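Local coordinates for protein NADH-dependent FAD reductase (Streptomyces globisporus, PDB 4HX6) that uses NADH to reduce FAD to FADH2, which diffuses to the monooxygenase and halogenase used in biosynthesis of the enediyne antibiotic C-1027, at residues Glu43-Thr48 and Asp69-Gln74. The protein carries 1 engineered substitution. Residues are numbered along the deposited sequence; the frame is centred on the assembly and turned at random.
Sequences EPRGMT and DAVMHQ. With SO4 (sulfate ion), chain I.
Arg45 and Val71 touch across this contact and share a bound sulfate, probably from the crystallisation liquor. Arg45 lies on strand 45-49, Val71 at the start of helix 71-78. No direct hydrogen bond joins the two segments. The ion links them in polar terms instead. Arg45 NH2 meets SO4 O2 at 3.0 Å in the guanidinium plane, on a bent bond of 138°. Where the helix begins, Val71 N holds SO4 O3 at 2.8 Å with a straighter N-H...O angle of 160°. Met72 N takes SO4 O1 at 2.9 Å. His101 ND1 adds a fourth bond, and Arg45 NH1 is anchored on the carbonyl of His103.

Beneath the ion the contact is apolar. Met72 is a selenomethionine whose chain bends twice, at chi2 and chi3. The bends bring CE against the strand backbone, 3.5 Å from Gly46 C. The same methyl touches Arg45 CB, and the side chain also reaches Val39 on the neighbouring strand 35-39. Met47, likewise a selenomethionine, crosses Met72 obliquely. Its SE lies 3.9 Å from Met72 CB and 4.0 Å from Ala70 CB. Val71 CG1 approaches Arg45 NE at 4.0 Å, the two side chains crossing at about a right angle.

His101 binds FAD, and the FAD-binding Val66 touches Met47. Two backbone NH groups at the start of a helix and an arginine on one anion are consistent with a pocket suited to a cofactor phosphate.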
loop_
_atom_site.group_PDB
_atom_site.type_symbol
_atom_site.label_atom_id
_atom_site.label_comp_id
_atom_site.label_asym_id
_atom_site.label_seq_id
_atom_site.Cartn_x
_atom_site.Cartn_y
_atom_site.Cartn_z
ATOM N N GLU A 43 -6.688 -6.207 -27.420
ATOM C CA GLU A 43 -5.496 -6.887 -26.930
ATOM C C GLU A 43 -5.397 -6.685 -25.423
ATOM O O GLU A 43 -4.861 -5.686 -24.951
ATOM C CB GLU A 43 -4.237 -6.364 -27.631
ATOM C CG GLU A 43 -2.953 -7.118 -27.276
ATOM C CD GLU A 43 -1.691 -6.415 -27.785
ATOM O OE1 GLU A 43 -1.527 -5.220 -27.464
ATOM O OE2 GLU A 43 -0.873 -7.047 -28.504
ATOM N N PRO A 44 -5.939 -7.630 -24.656
ATOM C CA PRO A 44 -5.890 -7.475 -23.195
ATOM C C PRO A 44 -4.452 -7.386 -22.672
ATOM O O PRO A 44 -3.527 -7.893 -23.292
ATOM C CB PRO A 44 -6.586 -8.736 -22.684
ATOM C CG PRO A 44 -7.501 -9.130 -23.814
ATOM C CD PRO A 44 -6.734 -8.797 -25.072
ATOM N N ARG A 45 -4.271 -6.724 -21.542
ATOM C CA ARG A 45 -2.936 -6.538 -20.973
ATOM C C ARG A 45 -3.012 -6.740 -19.475
ATOM O O ARG A 45 -4.076 -6.559 -18.878
ATOM C CB ARG A 45 -2.428 -5.114 -21.263
ATOM C CG ARG A 45 -2.114 -4.866 -22.738
ATOM C CD ARG A 45 -0.924 -5.703 -23.206
ATOM N NE ARG A 45 0.288 -5.415 -22.434
ATOM C CZ ARG A 45 1.440 -6.055 -22.602
ATOM N NH1 ARG A 45 1.527 -7.019 -23.516
ATOM N NH2 ARG A 45 2.502 -5.740 -21.860
ATOM N N GLY A 46 -1.892 -7.114 -18.871
ATOM C CA GLY A 46 -1.816 -7.254 -17.430
ATOM C C GLY A 46 -0.528 -6.618 -16.950
ATOM O O GLY A 46 0.420 -6.483 -17.717
HETATM N N MSE A 47 -0.494 -6.209 -15.689
HETATM C CA MSE A 47 0.723 -5.668 -15.114
HETATM C C MSE A 47 0.757 -6.061 -13.659
HETATM O O MSE A 47 -0.210 -5.833 -12.918
HETATM C CB MSE A 47 0.714 -4.132 -15.227
HETATM C CG MSE A 47 2.024 -3.489 -14.856
HETATM SE SE MSE A 47 1.680 -1.557 -14.624
HETATM C CE MSE A 47 0.156 -1.649 -13.475
ATOM N N THR A 48 1.850 -6.676 -13.245
ATOM C CA THR A 48 2.029 -6.977 -11.838
ATOM C C THR A 48 2.178 -5.655 -11.115
ATOM O O THR A 48 2.960 -4.807 -11.531
ATOM C CB THR A 48 3.257 -7.846 -11.637
ATOM O OG1 THR A 48 3.097 -9.041 -12.416
ATOM C CG2 THR A 48 3.428 -8.213 -10.166
ATOM N N ASP A 69 5.322 5.258 -17.722
ATOM C CA ASP A 69 6.155 4.527 -18.672
ATOM C C ASP A 69 5.547 3.167 -19.011
ATOM O O ASP A 69 6.024 2.473 -19.906
ATOM C CB ASP A 69 7.571 4.344 -18.121
ATOM C CG ASP A 69 7.617 3.383 -16.941
ATOM O OD1 ASP A 69 6.630 3.323 -16.178
ATOM O OD2 ASP A 69 8.645 2.689 -16.776
ATOM N N ALA A 70 4.500 2.778 -18.291
ATOM C CA ALA A 70 3.892 1.468 -18.527
ATOM C C ALA A 70 2.941 1.484 -19.726
ATOM O O ALA A 70 2.215 2.459 -19.944
ATOM C CB ALA A 70 3.163 0.984 -17.294
ATOM N N VAL A 71 2.950 0.396 -20.493
ATOM C CA VAL A 71 1.945 0.194 -21.526
ATOM C C VAL A 71 0.557 0.272 -20.903
ATOM O O VAL A 71 -0.381 0.802 -21.503
ATOM C CB VAL A 71 2.119 -1.186 -22.194
ATOM C CG1 VAL A 71 0.887 -1.552 -23.019
ATOM C CG2 VAL A 71 3.394 -1.203 -23.034
HETATM N N MSE A 72 0.439 -0.258 -19.692
HETATM C CA MSE A 72 -0.834 -0.281 -18.979
HETATM C C MSE A 72 -1.415 1.129 -18.796
HETATM O O MSE A 72 -2.632 1.294 -18.741
HETATM C CB MSE A 72 -0.671 -0.978 -17.621
HETATM C CG MSE A 72 -1.941 -1.007 -16.779
HETATM SE SE MSE A 72 -3.378 -2.082 -17.581
HETATM C CE MSE A 72 -2.366 -3.739 -17.580
ATOM N N HIS A 73 -0.561 2.147 -18.717
ATOM C CA HIS A 73 -1.050 3.493 -18.430
ATOM C C HIS A 73 -2.022 3.939 -19.512
ATOM O O HIS A 73 -3.140 4.357 -19.215
ATOM C CB HIS A 73 0.086 4.513 -18.325
ATOM C CG HIS A 73 -0.349 5.859 -17.813
ATOM N ND1 HIS A 73 -0.839 6.854 -18.638
ATOM C CD2 HIS A 73 -0.365 6.373 -16.557
ATOM C CE1 HIS A 73 -1.140 7.920 -17.912
ATOM N NE2 HIS A 73 -0.853 7.659 -16.647
ATOM N N GLN A 74 -1.602 3.822 -20.762
ATOM C CA GLN A 74 -2.461 4.227 -21.871
ATOM C C GLN A 74 -3.666 3.286 -22.042
ATOM O O GLN A 74 -4.729 3.710 -22.475
ATOM C CB GLN A 74 -1.650 4.324 -23.169
ATOM C CG GLN A 74 -2.422 4.919 -24.343
ATOM C CD GLN A 74 -3.243 3.880 -25.083
ATOM O OE1 GLN A 74 -2.895 2.696 -25.099
ATOM N NE2 GLN A 74 -4.337 4.317 -25.708
HETATM S S SO4 I . 3.746 -2.753 -18.955
HETATM O O1 SO4 I . 2.359 -2.301 -18.826
HETATM O O2 SO4 I . 3.747 -4.039 -19.658
HETATM O O3 SO4 I . 4.546 -1.781 -19.700
HETATM O O4 SO4 I . 4.330 -2.915 -17.615
#